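Local coordinates for methyl-accepting chemotaxis protein (Vibrio parahaemolyticus, PDB 4EXO) that probably senses pyruvate or a similar small molecule through its periplasmic Cache domain and signals to the chemotaxis machinery, at residues D100-G105 and D135-T140. Numbering follows the deposited sequence.
Sequences DASQKG and DWVLGT
V137 presents both methyls from strand 136-143 to S102 on the last turn of helix 94-104, so that the serine hydroxyl rests against the forked end of the valine. The oxygen is nearly equidistant from the two branches: S102 OG lies 3.4 Å from V137 CG1 and 3.6 Å from V137 CG2. CG1 also meets the serine methylene, V137 CG1 to S102 CB being 3.9 Å. A chi1 of 176° turns this fork to the helix, with CG1 anti to the backbone N and CG2 anti to the carbonyl carbon. On the helix, S102 OG sits between its own N and carbonyl carbon (chi1 76°), a rotation that lets it turn back to the helix backbone and hydrogen-bond I99 O, with a weak second bond to L98 O. The hydroxyl is thus paid for within its own helix, and what it offers the valine is van der Waals surface. One residue on, Q103 stretches out from the helix, and its amide nitrogen comes near the second methyl, Q103 NE2 to V137 CG2 being 4.3 Å; that nitrogen is hydrogen-bonded to S65 OG, which also bonds D135 OD1. Y130 of the adjacent strand 120-131 touches S102, Q103 and V137 and widens the patch. The contact packs the end of the helix on one face of the antiparallel Cache sheet; on the opposite face L138 packs against helix 2-28. The side chain of V137 is about 9 Å from the bound pyruvate and is not among the residues lining that pocket. Chemically this is a small contact of methyls against a hydroxyl and an amide whose hydrogen bonds go to I99 O and S65 OG, so what passes between the two segments is van der Waals contact alone.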
ATOM      1  N   ASP A 100      15.303  13.964 -10.593  1.00 20.63           N
ATOM      2  CA  ASP A 100      15.496  13.664 -12.038  1.00 21.62           C
ATOM      3  C   ASP A 100      14.908  12.311 -12.477  1.00 21.14           C
ATOM      4  O   ASP A 100      14.289  12.229 -13.547  1.00 21.00           O
ATOM      5  CB  ASP A 100      16.966  13.739 -12.423  1.00 21.71           C
ATOM      6  CG  ASP A 100      17.521  15.176 -12.357  1.00 27.56           C
ATOM      7  OD1 ASP A 100      16.726  16.171 -12.260  1.00 29.86           O
ATOM      8  OD2 ASP A 100      18.762  15.289 -12.401  1.00 29.61           O
ATOM      9  N   ALA A 101      15.102  11.260 -11.673  1.00 20.59           N
ATOM     10  CA  ALA A 101      14.479   9.961 -11.978  1.00 19.87           C
ATOM     11  C   ALA A 101      12.966  10.084 -12.149  1.00 19.65           C
ATOM     12  O   ALA A 101      12.385   9.504 -13.098  1.00 18.78           O
ATOM     13  CB  ALA A 101      14.797   8.902 -10.897  1.00 18.18           C
ATOM     14  N   SER A 102      12.324  10.788 -11.220  1.00 18.86           N
ATOM     15  CA  SER A 102      10.878  10.884 -11.257  1.00 20.34           C
ATOM     16  C   SER A 102      10.374  11.735 -12.443  1.00 21.08           C
ATOM     17  O   SER A 102       9.295  11.464 -12.979  1.00 21.91           O
ATOM     18  CB  SER A 102      10.310  11.442  -9.936  1.00 20.55           C
ATOM     19  OG  SER A 102      10.502  12.839  -9.834  1.00 20.55           O
ATOM     20  N   GLN A 103      11.139  12.742 -12.849  1.00 20.50           N
ATOM     21  CA  GLN A 103      10.639  13.669 -13.887  1.00 21.10           C
ATOM     22  C   GLN A 103      11.093  13.298 -15.307  1.00 22.10           C
ATOM     23  O   GLN A 103      10.325  13.452 -16.263  1.00 22.79           O
ATOM     24  CB  GLN A 103      11.087  15.087 -13.567  1.00 20.97           C
ATOM     25  CG  GLN A 103      10.367  15.667 -12.315  1.00 20.55           C
ATOM     26  CD  GLN A 103      10.928  16.983 -11.831  1.00 18.98           C
ATOM     27  OE1 GLN A 103      11.994  17.436 -12.248  1.00 19.99           O
ATOM     28  NE2 GLN A 103      10.217  17.594 -10.873  1.00 22.17           N
ATOM     29  N   LYS A 104      12.335  12.856 -15.438  1.00 21.93           N
ATOM     30  CA  LYS A 104      12.972  12.621 -16.758  1.00 23.50           C
ATOM     31  C   LYS A 104      13.359  11.160 -16.938  1.00 22.81           C
ATOM     32  O   LYS A 104      13.899  10.783 -17.969  1.00 21.54           O
ATOM     33  CB  LYS A 104      14.280  13.415 -16.873  1.00 24.33           C
ATOM     34  CG  LYS A 104      14.182  14.873 -16.525  1.00 28.48           C
ATOM     35  CD  LYS A 104      15.374  15.621 -17.011  1.00 33.26           C
ATOM     36  CE  LYS A 104      16.613  15.356 -16.188  1.00 38.69           C
ATOM     37  NZ  LYS A 104      17.601  16.430 -16.507  1.00 42.66           N
ATOM     38  N   GLY A 105      13.143  10.331 -15.929  1.00 22.85           N
ATOM     39  CA  GLY A 105      13.611   8.952 -16.030  1.00 21.99           C
ATOM     40  C   GLY A 105      12.599   7.906 -15.617  1.00 21.66           C
ATOM     41  O   GLY A 105      11.391   8.148 -15.668  1.00 21.53           O
ATOM     42  N   ASP A 135       4.117  20.074  -6.619  1.00 22.11           N
ATOM     43  CA  ASP A 135       5.554  19.966  -6.856  1.00 22.28           C
ATOM     44  C   ASP A 135       6.163  19.010  -5.809  1.00 22.44           C
ATOM     45  O   ASP A 135       7.140  19.362  -5.144  1.00 23.51           O
ATOM     46  CB  ASP A 135       6.253  21.346  -6.789  1.00 22.32           C
ATOM     47  CG  ASP A 135       7.689  21.309  -7.252  1.00 23.39           C
ATOM     48  OD1 ASP A 135       8.000  20.575  -8.220  1.00 26.84           O
ATOM     49  OD2 ASP A 135       8.544  22.034  -6.650  1.00 23.13           O
ATOM     50  N   TRP A 136       5.562  17.834  -5.639  1.00 20.70           N
ATOM     51  CA  TRP A 136       6.142  16.806  -4.770  1.00 19.72           C
ATOM     52  C   TRP A 136       6.698  15.683  -5.611  1.00 20.14           C
ATOM     53  O   TRP A 136       5.976  15.076  -6.416  1.00 21.13           O
ATOM     54  CB  TRP A 136       5.129  16.220  -3.789  1.00 19.72           C
ATOM     55  CG  TRP A 136       4.737  17.116  -2.643  1.00 20.06           C
ATOM     56  CD1 TRP A 136       5.200  18.376  -2.362  1.00 20.92           C
ATOM     57  CD2 TRP A 136       3.802  16.791  -1.613  1.00 21.90           C
ATOM     58  NE1 TRP A 136       4.597  18.858  -1.217  1.00 21.91           N
ATOM     59  CE2 TRP A 136       3.718  17.907  -0.753  1.00 23.36           C
ATOM     60  CE3 TRP A 136       3.022  15.661  -1.334  1.00 21.49           C
ATOM     61  CZ2 TRP A 136       2.907  17.908   0.393  1.00 22.19           C
ATOM     62  CZ3 TRP A 136       2.186  15.679  -0.215  1.00 22.28           C
ATOM     63  CH2 TRP A 136       2.140  16.788   0.627  1.00 22.93           C
ATOM     64  N   VAL A 137       7.976  15.395  -5.374  1.00 19.07           N
ATOM     65  CA  VAL A 137       8.599  14.145  -5.779  1.00 18.53           C
ATOM     66  C   VAL A 137       8.417  13.230  -4.574  1.00 18.07           C
ATOM     67  O   VAL A 137       9.119  13.370  -3.556  1.00 17.58           O
ATOM     68  CB  VAL A 137      10.086  14.351  -6.099  1.00 18.49           C
ATOM     69  CG1 VAL A 137      10.760  13.002  -6.434  1.00 18.07           C
ATOM     70  CG2 VAL A 137      10.256  15.324  -7.275  1.00 18.12           C
ATOM     71  N   LEU A 138       7.427  12.358  -4.693  1.00 17.78           N
ATOM     72  CA  LEU A 138       7.021  11.446  -3.600  1.00 17.74           C
ATOM     73  C   LEU A 138       7.744  10.120  -3.827  1.00 17.49           C
ATOM     74  O   LEU A 138       7.660   9.575  -4.918  1.00 18.24           O
ATOM     75  CB  LEU A 138       5.510  11.216  -3.657  1.00 16.94           C
ATOM     76  CG  LEU A 138       4.886  10.220  -2.653  1.00 17.73           C
ATOM     77  CD1 LEU A 138       5.100  10.722  -1.204  1.00 15.76           C
ATOM     78  CD2 LEU A 138       3.383   9.999  -2.925  1.00 18.09           C
ATOM     79  N   GLY A 139       8.405   9.594  -2.797  1.00 17.20           N
ATOM     80  CA  GLY A 139       9.255   8.412  -2.968  1.00 17.37           C
ATOM     81  C   GLY A 139       9.132   7.403  -1.840  1.00 17.73           C
ATOM     82  O   GLY A 139       8.658   7.738  -0.760  1.00 17.29           O
ATOM     83  N   THR A 140       9.568   6.176  -2.102  1.00 18.20           N
ATOM     84  CA  THR A 140       9.718   5.172  -1.073  1.00 18.87           C
ATOM     85  C   THR A 140      10.880   4.292  -1.540  1.00 19.59           C
ATOM     86  O   THR A 140      11.611   4.664  -2.477  1.00 18.97           O
ATOM     87  CB  THR A 140       8.395   4.355  -0.826  1.00 19.88           C
ATOM     88  OG1 THR A 140       8.641   3.404   0.240  1.00 21.04           O
ATOM     89  CG2 THR A 140       7.974   3.573  -2.073  1.00 20.65           C
TER